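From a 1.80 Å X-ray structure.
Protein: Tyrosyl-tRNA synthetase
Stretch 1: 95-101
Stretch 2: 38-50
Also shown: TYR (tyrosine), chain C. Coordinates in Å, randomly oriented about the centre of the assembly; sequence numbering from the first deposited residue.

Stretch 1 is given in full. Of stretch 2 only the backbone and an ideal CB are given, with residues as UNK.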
# COMPACT_ATOMS: atom_id res chain seq x y z
N LYS A 95 29.44 -1.41 -5.27
CA LYS A 95 30.87 -1.21 -5.51
C LYS A 95 31.46 -0.22 -4.51
O LYS A 95 32.54 -0.46 -3.95
CB LYS A 95 31.11 -0.68 -6.93
CG LYS A 95 30.72 -1.64 -8.03
CD LYS A 95 31.04 -1.05 -9.39
CE LYS A 95 30.74 -2.05 -10.50
NZ LYS A 95 31.12 -1.50 -11.84
N VAL A 96 30.76 0.88 -4.27
CA VAL A 96 31.23 1.89 -3.34
C VAL A 96 31.31 1.35 -1.92
O VAL A 96 32.33 1.51 -1.26
CB VAL A 96 30.32 3.13 -3.36
CG1 VAL A 96 30.81 4.16 -2.34
CG2 VAL A 96 30.30 3.74 -4.75
N PHE A 97 30.23 0.72 -1.45
CA PHE A 97 30.22 0.18 -0.10
C PHE A 97 31.39 -0.79 0.11
O PHE A 97 31.98 -0.82 1.19
CB PHE A 97 28.89 -0.51 0.20
CG PHE A 97 27.74 0.44 0.37
CD1 PHE A 97 27.84 1.53 1.24
CD2 PHE A 97 26.54 0.25 -0.32
CE1 PHE A 97 26.77 2.42 1.41
CE2 PHE A 97 25.47 1.14 -0.15
CZ PHE A 97 25.59 2.22 0.72
N ILE A 98 31.71 -1.56 -0.92
CA ILE A 98 32.83 -2.50 -0.83
C ILE A 98 34.11 -1.68 -0.72
O ILE A 98 34.93 -1.90 0.18
CB ILE A 98 32.91 -3.39 -2.09
CG1 ILE A 98 31.68 -4.28 -2.19
CG2 ILE A 98 34.19 -4.23 -2.05
CD1 ILE A 98 31.62 -5.12 -3.44
N ALA A 99 34.25 -0.72 -1.63
CA ALA A 99 35.42 0.15 -1.66
C ALA A 99 35.62 0.93 -0.36
O ALA A 99 36.73 1.31 -0.03
CB ALA A 99 35.31 1.11 -2.84
N LEU A 100 34.53 1.18 0.37
CA LEU A 100 34.61 1.91 1.63
C LEU A 100 35.04 1.01 2.78
O LEU A 100 35.27 1.48 3.90
CB LEU A 100 33.27 2.56 1.96
CG LEU A 100 32.84 3.75 1.11
CD1 LEU A 100 31.46 4.21 1.55
CD2 LEU A 100 33.85 4.89 1.25
N GLY A 101 35.13 -0.29 2.52
CA GLY A 101 35.53 -1.21 3.56
C GLY A 101 34.58 -2.37 3.79
O GLY A 101 34.93 -3.34 4.45
N UNK A 38 19.67 -0.56 5.60
CA UNK A 38 19.10 -0.59 4.27
C UNK A 38 19.34 0.76 3.63
O UNK A 38 19.33 1.78 4.32
CB UNK A 38 17.61 -0.93 4.30
N UNK A 39 19.57 0.76 2.32
CA UNK A 39 19.80 2.01 1.60
C UNK A 39 19.01 2.08 0.29
O UNK A 39 19.03 1.13 -0.49
CB UNK A 39 21.29 2.18 1.31
N UNK A 40 18.34 3.20 0.05
CA UNK A 40 17.65 3.37 -1.23
C UNK A 40 18.82 3.68 -2.16
O UNK A 40 19.61 4.58 -1.89
CB UNK A 40 16.57 4.46 -1.21
N UNK A 41 18.97 2.93 -3.27
CA UNK A 41 20.10 3.23 -4.16
C UNK A 41 20.16 4.72 -4.51
O UNK A 41 19.17 5.30 -4.94
CB UNK A 41 20.00 2.40 -5.44
N UNK A 42 21.32 5.33 -4.30
CA UNK A 42 21.51 6.75 -4.57
C UNK A 42 22.70 7.00 -5.49
O UNK A 42 23.77 6.44 -5.29
CB UNK A 42 21.70 7.51 -3.26
N UNK A 43 22.50 7.85 -6.49
CA UNK A 43 23.57 8.16 -7.41
C UNK A 43 24.77 8.76 -6.69
O UNK A 43 25.91 8.63 -7.14
CB UNK A 43 23.07 9.12 -8.49
N UNK A 44 24.51 9.40 -5.56
CA UNK A 44 25.58 10.01 -4.78
C UNK A 44 25.70 9.43 -3.39
O UNK A 44 24.79 9.55 -2.58
CB UNK A 44 25.36 11.52 -4.68
N UNK A 45 26.84 8.80 -3.13
CA UNK A 45 27.11 8.25 -1.80
C UNK A 45 27.87 9.37 -1.10
O UNK A 45 28.85 9.88 -1.63
CB UNK A 45 27.89 6.94 -1.84
N UNK A 46 27.42 9.78 0.08
CA UNK A 46 28.07 10.86 0.81
C UNK A 46 28.41 10.52 2.26
O UNK A 46 28.26 9.38 2.69
CB UNK A 46 27.17 12.10 0.78
N UNK A 47 28.87 11.51 3.01
CA UNK A 47 29.24 11.30 4.40
C UNK A 47 28.11 10.71 5.22
O UNK A 47 28.35 9.96 6.17
CB UNK A 47 29.69 12.62 5.03
N UNK A 48 26.87 11.05 4.86
CA UNK A 48 25.73 10.52 5.58
C UNK A 48 25.71 9.00 5.52
O UNK A 48 25.45 8.34 6.52
CB UNK A 48 24.43 11.09 5.01
N UNK A 49 25.98 8.45 4.33
CA UNK A 49 26.01 7.01 4.15
C UNK A 49 27.16 6.43 4.96
O UNK A 49 27.02 5.39 5.60
CB UNK A 49 26.14 6.64 2.67
N UNK A 50 28.30 7.12 4.90
CA UNK A 50 29.49 6.68 5.62
C UNK A 50 29.27 6.62 7.13
O UNK A 50 29.98 5.93 7.84
CB UNK A 50 30.66 7.61 5.31
N TYR C . 14.36 4.08 5.07
CA TYR C . 15.83 4.06 4.84
C TYR C . 16.35 5.45 4.50
O TYR C . 17.57 5.58 4.28
CB TYR C . 16.15 3.07 3.71
CG TYR C . 15.75 1.66 4.08
CD1 TYR C . 14.88 0.93 3.28
CD2 TYR C . 16.26 1.07 5.24
CE1 TYR C . 14.51 -0.39 3.63
CE2 TYR C . 15.91 -0.22 5.60
CZ TYR C . 15.04 -0.95 4.79
OH TYR C . 14.72 -2.23 5.15
OXT TYR C . 15.54 6.40 4.48

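Position 38 has extended backbone angles (-112/145), but its ideal CB would lie 2.3 Å from CE2 of the bound TYR. No side chain fits that gap, so glycine is expected and Gly38 is found; its O comes 3.3 Å from TYR CD2.

Position 39, also extended, directs CA-to-CB toward stretch 1, with the ideal CB 4.3 Å from Phe97 CZ. An apolar or aromatic group would suit. The residue is Tyr39, whose CD1 lies 3.6 Å from Phe97 CZ. That CZ sits over one face of the tyrosine ring; the ring centroids are 4.5 Å apart and the planes meet at 32°, an oblique pairing.

Positions 40 to 44 find nothing of stretch 1 within 5.5 Å of their ideal CB atoms, so stretch 1 selects little here. At 40 many residues would do, and Glu40 bonds elsewhere in the structure. Phi of -51° at 41 is compatible with proline, among others, and Pro41 occupies it. At 42 a small polar residue could serve the turn: Ser42 OG donates a hydrogen bond to the backbone O of position 44, at 3.0 Å. Position 43 has helical angles (-59/-27) and room for a CB, so glycine is not required, yet Gly43 is present. At 44 a polar chain is reasonable; it is Glu44.

Position 45 points toward stretch 1, its ideal CB 4.1 Å from Val96 CG1. With Val96, Phe97 and Leu100 offering only carbon nearby, a branched aliphatic or methionine would suit. Ile45 uses both branches: CG2 lies 3.9 Å from Val96 CG1 and 4.4 Å from Leu100 CD1, while CD1 reaches to 4.4 Å from Phe97 CZ.

Position 46 immediately precedes a helix, where Ser, Thr, Asp or Asn would be common caps. Here His46 does the work: His46 ND1 accepts from the backbone N of position 48 at 2.8 Å. Positions 47 and 48 are helical and out of reach of stretch 1, leaving a wide choice; they are Leu47 and Gly48.

Position 49 points toward stretch 1, with its ideal CB 4.5 Å from Phe97 CE1. A medium-sized apolar or aromatic side chain could pack there. His49 makes a light contact, its ND1 4.4 Å from Phe97 CZ and near the plane of that ring, at its edge.

Position 50 points sideways, its ideal CB 5.1 Å from Leu100 CD1, so a longer apolar chain such as leucine or methionine could close the gap. Met50 does so, CG lying 4.0 Å from Leu100 CD1. No hydrogen bond joins the stretches; side-chain packing makes the contact.

Stretch 2 (38-50) GYEPSGEIHLGHM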
# COMPACT_ATOMS: atom_id res chain seq x y z
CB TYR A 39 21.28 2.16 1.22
CG TYR A 39 22.26 2.16 2.37
CD1 TYR A 39 22.90 0.97 2.76
CD2 TYR A 39 22.59 3.34 3.04
CE1 TYR A 39 23.85 0.97 3.78
CE2 TYR A 39 23.54 3.34 4.07
CZ TYR A 39 24.17 2.15 4.42
OH TYR A 39 25.11 2.13 5.43
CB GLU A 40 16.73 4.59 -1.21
CG GLU A 40 15.57 4.53 -0.25
CD GLU A 40 14.66 5.74 -0.37
OE1 GLU A 40 13.91 6.02 0.58
OE2 GLU A 40 14.70 6.41 -1.43
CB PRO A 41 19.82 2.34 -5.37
CG PRO A 41 19.16 1.15 -4.74
CD PRO A 41 18.20 1.78 -3.76
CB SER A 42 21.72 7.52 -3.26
OG SER A 42 22.04 8.88 -3.51
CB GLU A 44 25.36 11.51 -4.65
CG GLU A 44 25.37 12.28 -5.95
CD GLU A 44 25.83 13.71 -5.76
OE1 GLU A 44 27.04 13.92 -5.57
OE2 GLU A 44 24.97 14.63 -5.79
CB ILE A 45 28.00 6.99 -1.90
CG1 ILE A 45 27.29 5.90 -2.71
CG2 ILE A 45 28.32 6.48 -0.51
CD1 ILE A 45 25.94 5.49 -2.15
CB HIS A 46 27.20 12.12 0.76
CG HIS A 46 25.79 11.91 1.22
ND1 HIS A 46 25.48 11.60 2.53
CD2 HIS A 46 24.62 11.96 0.55
CE1 HIS A 46 24.17 11.47 2.64
NE2 HIS A 46 23.62 11.68 1.46
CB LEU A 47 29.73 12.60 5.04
CG LEU A 47 31.08 13.10 4.52
CD1 LEU A 47 31.48 14.38 5.24
CD2 LEU A 47 32.13 12.03 4.74
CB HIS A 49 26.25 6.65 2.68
CG HIS A 49 25.13 7.05 1.77
ND1 HIS A 49 24.03 6.25 1.54
CD2 HIS A 49 24.93 8.18 1.05
CE1 HIS A 49 23.20 6.88 0.72
NE2 HIS A 49 23.73 8.05 0.41
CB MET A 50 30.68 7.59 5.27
CG MET A 50 31.08 7.50 3.80
SD MET A 50 32.41 8.60 3.30
CE MET A 50 31.53 9.79 2.33
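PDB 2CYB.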